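Side-chain contacts in putative periplasmic protein (Salmonella enterica, PDB 3OE3), which probably protects the bacterium against host lysozymes by acting as a periplasmic inhibitor of C-type lysozyme: residues Y61-Y66 and A72-G77; V20-T25 and L65-K70. All coordinates share one frame; numbering follows the deposited sequence.

Contact 1: Y61-Y66 and A72-G77; sequences YTYKLY and AELVEG
Lys64 with Val75 and Tyr66 with Glu73 form two antiparallel hydrogen-bonded pairs, each closed by reciprocal backbone N-H to O bonds. Beyond Lys64 the side chain of Thr62 takes over from the ladder: Gly77 N donates to Thr62 OG1 (2.8 Å, 155° at the hydrogen). The threonine hydroxyl, set between its backbone N and carbonyl carbon (chi1 65°), is turned toward that N-H. Gly77 suits the spot because its phi is positive, and a water donates to both Thr62 O and Gly77 O. Glu73, its chain bent at chi2, leads its carboxylate away, and OE1 is hydrogen-bonded to Asn85 N of strand 80-88. The Tyr63 ring and Glu76 carboxylate point the same way, planes 14° apart, with Tyr63 CE1 3.8 Å from Glu76 OE1.

Apolar contacts occupy both faces. On the partly exposed face with Lys64 and Glu73, Val75 CG2 meets the edge of the Tyr66 ring in its plane, 3.6 Å from CE2. Buried leucines and a small alanine suit the apolar interior side: Leu74 CD1 lies 4.3 Å from Leu65 CB, and Leu65 CD1 reaches Ala72 CB. This is a β-hairpin, strands 64-68 and 71-76, within an antiparallel eight-stranded barrel.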
ATOM      1  N   TYR C  61       6.790   5.275 -13.137  1.00 22.26           N
ATOM      2  CA  TYR C  61       5.337   5.338 -13.161  1.00 21.92           C
ATOM      3  C   TYR C  61       4.887   6.782 -13.264  1.00 23.81           C
ATOM      4  O   TYR C  61       5.518   7.679 -12.706  1.00 27.02           O
ATOM      5  CB  TYR C  61       4.751   4.705 -11.903  1.00 20.23           C
ATOM      6  CG  TYR C  61       5.037   3.230 -11.776  1.00 24.00           C
ATOM      7  CD1 TYR C  61       4.114   2.283 -12.196  1.00 23.76           C
ATOM      8  CD2 TYR C  61       6.239   2.784 -11.247  1.00 35.30           C
ATOM      9  CE1 TYR C  61       4.378   0.934 -12.080  1.00 26.98           C
ATOM     10  CE2 TYR C  61       6.513   1.436 -11.132  1.00 35.06           C
ATOM     11  CZ  TYR C  61       5.577   0.517 -11.550  1.00 32.18           C
ATOM     12  OH  TYR C  61       5.847  -0.825 -11.436  1.00 37.07           O
ATOM     13  N   THR C  62       3.793   7.009 -13.976  1.00 18.02           N
ATOM     14  CA  THR C  62       3.292   8.365 -14.156  1.00 18.36           C
ATOM     15  C   THR C  62       1.920   8.564 -13.513  1.00 17.37           C
ATOM     16  O   THR C  62       1.249   9.560 -13.769  1.00 17.19           O
ATOM     17  CB  THR C  62       3.211   8.743 -15.650  1.00 26.55           C
ATOM     18  OG1 THR C  62       2.244   7.910 -16.301  1.00 25.47           O
ATOM     19  CG2 THR C  62       4.576   8.564 -16.325  1.00 31.54           C
ATOM     20  N   TYR C  63       1.503   7.627 -12.661  1.00 16.30           N
ATOM     21  CA  TYR C  63       0.260   7.795 -11.930  1.00 15.61           C
ATOM     22  C   TYR C  63       0.309   9.021 -11.038  1.00 13.84           C
ATOM     23  O   TYR C  63       1.295   9.256 -10.333  1.00 15.75           O
ATOM     24  CB  TYR C  63      -0.047   6.561 -11.064  1.00 15.91           C
ATOM     25  CG  TYR C  63      -0.310   5.298 -11.862  1.00 16.01           C
ATOM     26  CD1 TYR C  63      -1.415   5.198 -12.714  1.00 14.03           C
ATOM     27  CD2 TYR C  63       0.532   4.204 -11.755  1.00 14.25           C
ATOM     28  CE1 TYR C  63      -1.657   4.053 -13.423  1.00 17.07           C
ATOM     29  CE2 TYR C  63       0.297   3.046 -12.478  1.00 18.87           C
ATOM     30  CZ  TYR C  63      -0.795   2.979 -13.317  1.00 20.03           C
ATOM     31  OH  TYR C  63      -1.034   1.832 -14.041  1.00 23.13           O
ATOM     32  N   LYS C  64      -0.769   9.794 -11.078  1.00 12.14           N
ATOM     33  CA  LYS C  64      -1.001  10.859 -10.129  1.00 13.31           C
ATOM     34  C   LYS C  64      -2.442  10.778  -9.611  1.00 13.07           C
ATOM     35  O   LYS C  64      -3.396  10.496 -10.363  1.00 14.57           O
ATOM     36  CB  LYS C  64      -0.715  12.228 -10.761  1.00 15.81           C
ATOM     37  CG  LYS C  64       0.753  12.453 -11.091  1.00 21.32           C
ATOM     38  CD  LYS C  64       0.980  13.851 -11.667  1.00 25.04           C
ATOM     39  CE  LYS C  64       2.461  14.191 -11.739  1.00 29.93           C
ATOM     40  NZ  LYS C  64       3.249  13.117 -12.397  1.00 27.69           N
ATOM     41  N   LEU C  65      -2.584  11.006  -8.314  1.00 13.12           N
ATOM     42  CA  LEU C  65      -3.863  10.904  -7.645  1.00 12.91           C
ATOM     43  C   LEU C  65      -4.203  12.295  -7.142  1.00 16.01           C
ATOM     44  O   LEU C  65      -3.475  12.881  -6.320  1.00 18.07           O
ATOM     45  CB  LEU C  65      -3.751   9.905  -6.472  1.00 11.96           C
ATOM     46  CG  LEU C  65      -4.955   9.807  -5.531  1.00 12.11           C
ATOM     47  CD1 LEU C  65      -6.142   9.189  -6.275  1.00 16.17           C
ATOM     48  CD2 LEU C  65      -4.608   8.988  -4.261  1.00 13.83           C
ATOM     49  N   TYR C  66      -5.289  12.857  -7.662  1.00 15.55           N
ATOM     50  CA  TYR C  66      -5.691  14.190  -7.261  1.00 19.18           C
ATOM     51  C   TYR C  66      -6.919  14.093  -6.390  1.00 22.15           C
ATOM     52  O   TYR C  66      -7.932  13.532  -6.805  1.00 23.66           O
ATOM     53  CB  TYR C  66      -5.993  15.047  -8.487  1.00 18.00           C
ATOM     54  CG  TYR C  66      -4.791  15.244  -9.368  1.00 26.13           C
ATOM     55  CD1 TYR C  66      -3.959  16.335  -9.199  1.00 26.60           C
ATOM     56  CD2 TYR C  66      -4.473  14.326 -10.357  1.00 30.24           C
ATOM     57  CE1 TYR C  66      -2.851  16.514 -10.001  1.00 24.91           C
ATOM     58  CE2 TYR C  66      -3.366  14.500 -11.162  1.00 30.27           C
ATOM     59  CZ  TYR C  66      -2.564  15.597 -10.980  1.00 23.39           C
ATOM     60  OH  TYR C  66      -1.461  15.777 -11.784  1.00 31.99           O
ATOM     61  N   ALA C  72     -11.918  12.284  -5.689  1.00 18.08           N
ATOM     62  CA  ALA C  72     -10.589  11.938  -6.172  1.00 16.37           C
ATOM     63  C   ALA C  72     -10.639  11.588  -7.655  1.00 17.97           C
ATOM     64  O   ALA C  72     -11.694  11.237  -8.192  1.00 17.21           O
ATOM     65  CB  ALA C  72     -10.019  10.770  -5.378  1.00 18.84           C
ATOM     66  N   GLU C  73      -9.477  11.665  -8.296  1.00 16.98           N
ATOM     67  CA  GLU C  73      -9.318  11.295  -9.690  1.00 18.27           C
ATOM     68  C   GLU C  73      -7.954  10.651  -9.824  1.00 13.93           C
ATOM     69  O   GLU C  73      -6.970  11.178  -9.309  1.00 16.08           O
ATOM     70  CB  GLU C  73      -9.367  12.536 -10.599  1.00 27.17           C
ATOM     71  CG  GLU C  73     -10.594  13.423 -10.422  1.00 36.53           C
ATOM     72  CD  GLU C  73     -11.793  12.929 -11.210  1.00 38.03           C
ATOM     73  OE1 GLU C  73     -11.613  12.043 -12.065  1.00 35.14           O
ATOM     74  OE2 GLU C  73     -12.913  13.430 -10.981  1.00 38.50           O
ATOM     75  N   LEU C  74      -7.890   9.516 -10.507  1.00 13.79           N
ATOM     76  CA  LEU C  74      -6.610   8.891 -10.823  1.00 13.35           C
ATOM     77  C   LEU C  74      -6.329   8.990 -12.315  1.00 13.97           C
ATOM     78  O   LEU C  74      -7.151   8.606 -13.162  1.00 14.43           O
ATOM     79  CB  LEU C  74      -6.563   7.419 -10.363  1.00 12.89           C
ATOM     80  CG  LEU C  74      -5.253   6.669 -10.630  1.00 14.41           C
ATOM     81  CD1 LEU C  74      -4.113   7.229  -9.793  1.00 15.35           C
ATOM     82  CD2 LEU C  74      -5.441   5.169 -10.370  1.00 15.19           C
ATOM     83  N   VAL C  75      -5.165   9.548 -12.618  1.00 11.75           N
ATOM     84  CA  VAL C  75      -4.720   9.705 -13.999  1.00 16.25           C
ATOM     85  C   VAL C  75      -3.318   9.131 -14.197  1.00 15.14           C
ATOM     86  O   VAL C  75      -2.622   8.785 -13.234  1.00 15.57           O
ATOM     87  CB  VAL C  75      -4.746  11.186 -14.455  1.00 16.95           C
ATOM     88  CG1 VAL C  75      -6.144  11.783 -14.256  1.00 18.56           C
ATOM     89  CG2 VAL C  75      -3.696  12.000 -13.722  1.00 16.45           C
ATOM     90  N   GLU C  76      -2.905   9.036 -15.457  1.00 16.19           N
ATOM     91  CA  GLU C  76      -1.551   8.633 -15.800  1.00 16.85           C
ATOM     92  C   GLU C  76      -1.121   9.473 -16.991  1.00 22.30           C
ATOM     93  O   GLU C  76      -1.962  10.093 -17.655  1.00 22.47           O
ATOM     94  CB  GLU C  76      -1.511   7.143 -16.171  1.00 21.11           C
ATOM     95  CG  GLU C  76      -2.403   6.788 -17.354  1.00 24.83           C
ATOM     96  CD  GLU C  76      -2.470   5.290 -17.627  1.00 37.25           C
ATOM     97  OE1 GLU C  76      -1.561   4.559 -17.181  1.00 39.24           O
ATOM     98  OE2 GLU C  76      -3.433   4.846 -18.294  1.00 39.00           O
ATOM     99  N   GLY C  77       0.176   9.488 -17.266  1.00 22.57           N
ATOM    100  CA  GLY C  77       0.695  10.209 -18.414  1.00 24.00           C
ATOM    101  C   GLY C  77       0.232  11.652 -18.445  1.00 23.34           C
ATOM    102  O   GLY C  77       0.256  12.355 -17.431  1.00 25.60           O
TER
HETATM  103  O   HOH W   1       0.549  12.063 -14.590  1.00 39.73           O

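Contact 2: V20-T25 and L65-K70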
ATOM      1  N   VAL C  20      -7.488   3.071  -1.605  1.00 13.43           N
ATOM      2  CA  VAL C  20      -6.267   3.817  -1.343  1.00 14.69           C
ATOM      3  C   VAL C  20      -5.876   3.602   0.112  1.00 13.15           C
ATOM      4  O   VAL C  20      -6.713   3.691   1.007  1.00 16.09           O
ATOM      5  CB  VAL C  20      -6.435   5.327  -1.616  1.00 13.74           C
ATOM      6  CG1 VAL C  20      -5.082   6.041  -1.455  1.00 16.84           C
ATOM      7  CG2 VAL C  20      -7.005   5.580  -3.024  1.00 15.86           C
ATOM      8  N   ILE C  21      -4.608   3.282   0.336  1.00  9.79           N
ATOM      9  CA  ILE C  21      -4.045   3.288   1.682  1.00 12.13           C
ATOM     10  C   ILE C  21      -3.374   4.639   1.873  1.00 13.22           C
ATOM     11  O   ILE C  21      -2.502   5.013   1.093  1.00 14.60           O
ATOM     12  CB  ILE C  21      -2.993   2.177   1.887  1.00 14.34           C
ATOM     13  CG1 ILE C  21      -3.575   0.793   1.617  1.00 18.32           C
ATOM     14  CG2 ILE C  21      -2.443   2.240   3.296  1.00 15.57           C
ATOM     15  CD1 ILE C  21      -4.682   0.385   2.537  1.00 19.86           C
ATOM     16  N   TYR C  22      -3.810   5.390   2.881  1.00 12.74           N
ATOM     17  CA  TYR C  22      -3.178   6.660   3.178  1.00 14.89           C
ATOM     18  C   TYR C  22      -2.297   6.515   4.412  1.00 14.53           C
ATOM     19  O   TYR C  22      -2.704   5.910   5.404  1.00 18.73           O
ATOM     20  CB  TYR C  22      -4.235   7.735   3.439  1.00 15.12           C
ATOM     21  CG  TYR C  22      -4.983   8.178   2.190  1.00 15.93           C
ATOM     22  CD1 TYR C  22      -4.347   8.941   1.223  1.00 15.64           C
ATOM     23  CD2 TYR C  22      -6.322   7.860   2.001  1.00 17.39           C
ATOM     24  CE1 TYR C  22      -5.017   9.371   0.092  1.00 16.36           C
ATOM     25  CE2 TYR C  22      -7.014   8.296   0.859  1.00 16.07           C
ATOM     26  CZ  TYR C  22      -6.341   9.048  -0.093  1.00 20.48           C
ATOM     27  OH  TYR C  22      -6.987   9.508  -1.237  1.00 16.60           O
ATOM     28  N   VAL C  23      -1.097   7.075   4.329  1.00 13.24           N
ATOM     29  CA  VAL C  23      -0.157   7.124   5.445  1.00 15.89           C
ATOM     30  C   VAL C  23       0.005   8.584   5.835  1.00 17.68           C
ATOM     31  O   VAL C  23       0.397   9.420   5.023  1.00 18.26           O
ATOM     32  CB  VAL C  23       1.211   6.552   5.055  1.00 16.94           C
ATOM     33  CG1 VAL C  23       2.196   6.624   6.253  1.00 16.27           C
ATOM     34  CG2 VAL C  23       1.053   5.112   4.554  1.00 16.93           C
ATOM     35  N   ASN C  24      -0.342   8.896   7.072  1.00 16.90           N
ATOM     36  CA  ASN C  24      -0.219  10.251   7.563  1.00 17.82           C
ATOM     37  C   ASN C  24       0.539  10.179   8.870  1.00 18.66           C
ATOM     38  O   ASN C  24      -0.037   9.815   9.889  1.00 18.64           O
ATOM     39  CB  ASN C  24      -1.602  10.854   7.784  1.00 22.85           C
ATOM     40  CG  ASN C  24      -2.302  11.168   6.485  1.00 20.44           C
ATOM     41  OD1 ASN C  24      -1.895  12.074   5.764  1.00 26.53           O
ATOM     42  ND2 ASN C  24      -3.348  10.419   6.177  1.00 25.15           N
ATOM     43  N   THR C  25       1.822  10.517   8.838  1.00 17.63           N
ATOM     44  CA  THR C  25       2.668  10.267  10.009  1.00 16.65           C
ATOM     45  C   THR C  25       2.381  11.294  11.094  1.00 19.52           C
ATOM     46  O   THR C  25       1.822  12.364  10.829  1.00 23.31           O
ATOM     47  CB  THR C  25       4.184  10.274   9.681  1.00 20.66           C
ATOM     48  OG1 THR C  25       4.633  11.614   9.460  1.00 20.62           O
ATOM     49  CG2 THR C  25       4.491   9.418   8.434  1.00 17.53           C
ATOM     50  N   LEU C  65      -2.584  11.006  -8.314  1.00 13.12           N
ATOM     51  CA  LEU C  65      -3.863  10.904  -7.645  1.00 12.91           C
ATOM     52  C   LEU C  65      -4.203  12.295  -7.142  1.00 16.01           C
ATOM     53  O   LEU C  65      -3.475  12.881  -6.320  1.00 18.07           O
ATOM     54  CB  LEU C  65      -3.751   9.905  -6.472  1.00 11.96           C
ATOM     55  CG  LEU C  65      -4.955   9.807  -5.531  1.00 12.11           C
ATOM     56  CD1 LEU C  65      -6.142   9.189  -6.275  1.00 16.17           C
ATOM     57  CD2 LEU C  65      -4.608   8.988  -4.261  1.00 13.83           C
ATOM     58  N   TYR C  66      -5.289  12.857  -7.662  1.00 15.55           N
ATOM     59  CA  TYR C  66      -5.691  14.190  -7.261  1.00 19.18           C
ATOM     60  C   TYR C  66      -6.919  14.093  -6.390  1.00 22.15           C
ATOM     61  O   TYR C  66      -7.932  13.532  -6.805  1.00 23.66           O
ATOM     62  CB  TYR C  66      -5.993  15.047  -8.487  1.00 18.00           C
ATOM     63  CG  TYR C  66      -4.791  15.244  -9.368  1.00 26.13           C
ATOM     64  CD1 TYR C  66      -3.959  16.335  -9.199  1.00 26.60           C
ATOM     65  CD2 TYR C  66      -4.473  14.326 -10.357  1.00 30.24           C
ATOM     66  CE1 TYR C  66      -2.851  16.514 -10.001  1.00 24.91           C
ATOM     67  CE2 TYR C  66      -3.366  14.500 -11.162  1.00 30.27           C
ATOM     68  CZ  TYR C  66      -2.564  15.597 -10.980  1.00 23.39           C
ATOM     69  OH  TYR C  66      -1.461  15.777 -11.784  1.00 31.99           O
ATOM     70  N   THR C  67      -6.841  14.641  -5.184  1.00 18.13           N
ATOM     71  CA  THR C  67      -7.967  14.539  -4.273  1.00 20.23           C
ATOM     72  C   THR C  67      -8.352  15.895  -3.705  1.00 27.31           C
ATOM     73  O   THR C  67      -7.509  16.778  -3.532  1.00 24.00           O
ATOM     74  CB  THR C  67      -7.689  13.554  -3.114  1.00 21.71           C
ATOM     75  OG1 THR C  67      -6.994  14.223  -2.054  1.00 24.69           O
ATOM     76  CG2 THR C  67      -6.863  12.355  -3.598  1.00 22.34           C
ATOM     77  N   LYS C  68      -9.642  16.034  -3.424  1.00 29.59           N
ATOM     78  CA  LYS C  68     -10.233  17.267  -2.940  1.00 28.39           C
ATOM     79  C   LYS C  68     -11.435  16.872  -2.105  1.00 31.52           C
ATOM     80  O   LYS C  68     -12.415  16.367  -2.638  1.00 30.56           O
ATOM     81  CB  LYS C  68     -10.682  18.124  -4.122  1.00 33.08           C
ATOM     82  CG  LYS C  68     -11.276  19.466  -3.736  1.00 40.12           C
ATOM     83  CD  LYS C  68     -10.226  20.377  -3.134  1.00 43.74           C
ATOM     84  CE  LYS C  68     -10.832  21.714  -2.730  1.00 53.02           C
ATOM     85  NZ  LYS C  68     -11.526  22.366  -3.875  1.00 54.47           N
ATOM     86  N   GLY C  69     -11.361  17.091  -0.795  1.00 29.33           N
ATOM     87  CA  GLY C  69     -12.435  16.678   0.091  1.00 29.77           C
ATOM     88  C   GLY C  69     -12.669  15.177   0.007  1.00 30.03           C
ATOM     89  O   GLY C  69     -11.765  14.372   0.260  1.00 30.43           O
ATOM     90  N   LYS C  70     -13.885  14.800  -0.368  1.00 26.04           N
ATOM     91  CA  LYS C  70     -14.272  13.395  -0.442  1.00 22.73           C
ATOM     92  C   LYS C  70     -14.061  12.829  -1.831  1.00 23.39           C
ATOM     93  O   LYS C  70     -14.361  11.658  -2.075  1.00 21.62           O
ATOM     94  CB  LYS C  70     -15.749  13.234  -0.084  1.00 21.48           C
ATOM     95  CG  LYS C  70     -16.114  13.729   1.291  1.00 25.18           C
ATOM     96  CD  LYS C  70     -17.597  13.562   1.529  1.00 28.70           C
ATOM     97  CE  LYS C  70     -18.035  14.332   2.758  1.00 29.18           C
ATOM     98  NZ  LYS C  70     -19.380  14.911   2.543  1.00 29.34           N
TER
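The Tyr22 ring meets Leu65 obliquely, CE1 lying 4.4 Å from CD2, while Val20 CG1 lies over one face, 3.5 Å above the ring plane but offset toward the rim. Val20 and Tyr22 are two positions apart on one strand, so both point to the same side of the sheet, here the inside of the antiparallel β-barrel. Strands 16-24 and 64-68 stand four places apart in the closed order of eight, and they face each other through the barrel interior: their segment axes come no nearer than 11.8 Å, at 74°. No backbone bond can span that gap, and side chains alone make the contact.

Branched aliphatic residues suit this interior, because their methyls can meet those of the facing strand without bringing in a polar atom that needs a partner. Val20 has CG1 anti to its backbone N (chi1 -175°), which aims that methyl at the opposite wall, where it meets Leu65 CD2 tip to tip at 4.1 Å. The same leucine methyl lies 3.9 Å from Tyr22 OH, so it serves both residues of the facing strand. On the outer side of strand 16-24, Ile21 and Val23 pack against Pro42 and Val23 of the second subunit.

Tyrosine combines reach with a polar end: its ring brings the hydroxyl up to Leu65 and Thr67, while that hydroxyl is hydrogen-bonded to Tyr10 OH of strand 5-12. Thr67 divides its two branches similarly, with OG1 hydrogen-bonded to Ala52 O and CG2 turned toward the tyrosine, 3.7 Å from Tyr22 OH.

Strand 64-68 belongs to both contacts, whose centres lie 12 Å apart. Leu65 takes part in each: in contact 1 it pairs with Leu74 along the barrel wall, and in contact 2 its other methyl, CD2, faces strand 16-24. A direct touch also joins them, since Ala72 CB of contact 1 packs 4.0 Å from Thr67 CG2 of contact 2. A bound sodium ion lies about 10 Å from the side chain of Glu73 and one lies about 10 Å from that of Tyr22, too far for either residue to be a ligand. Together they tie strand 64-68 to its neighbour in the wall and to the strand facing it across the barrel.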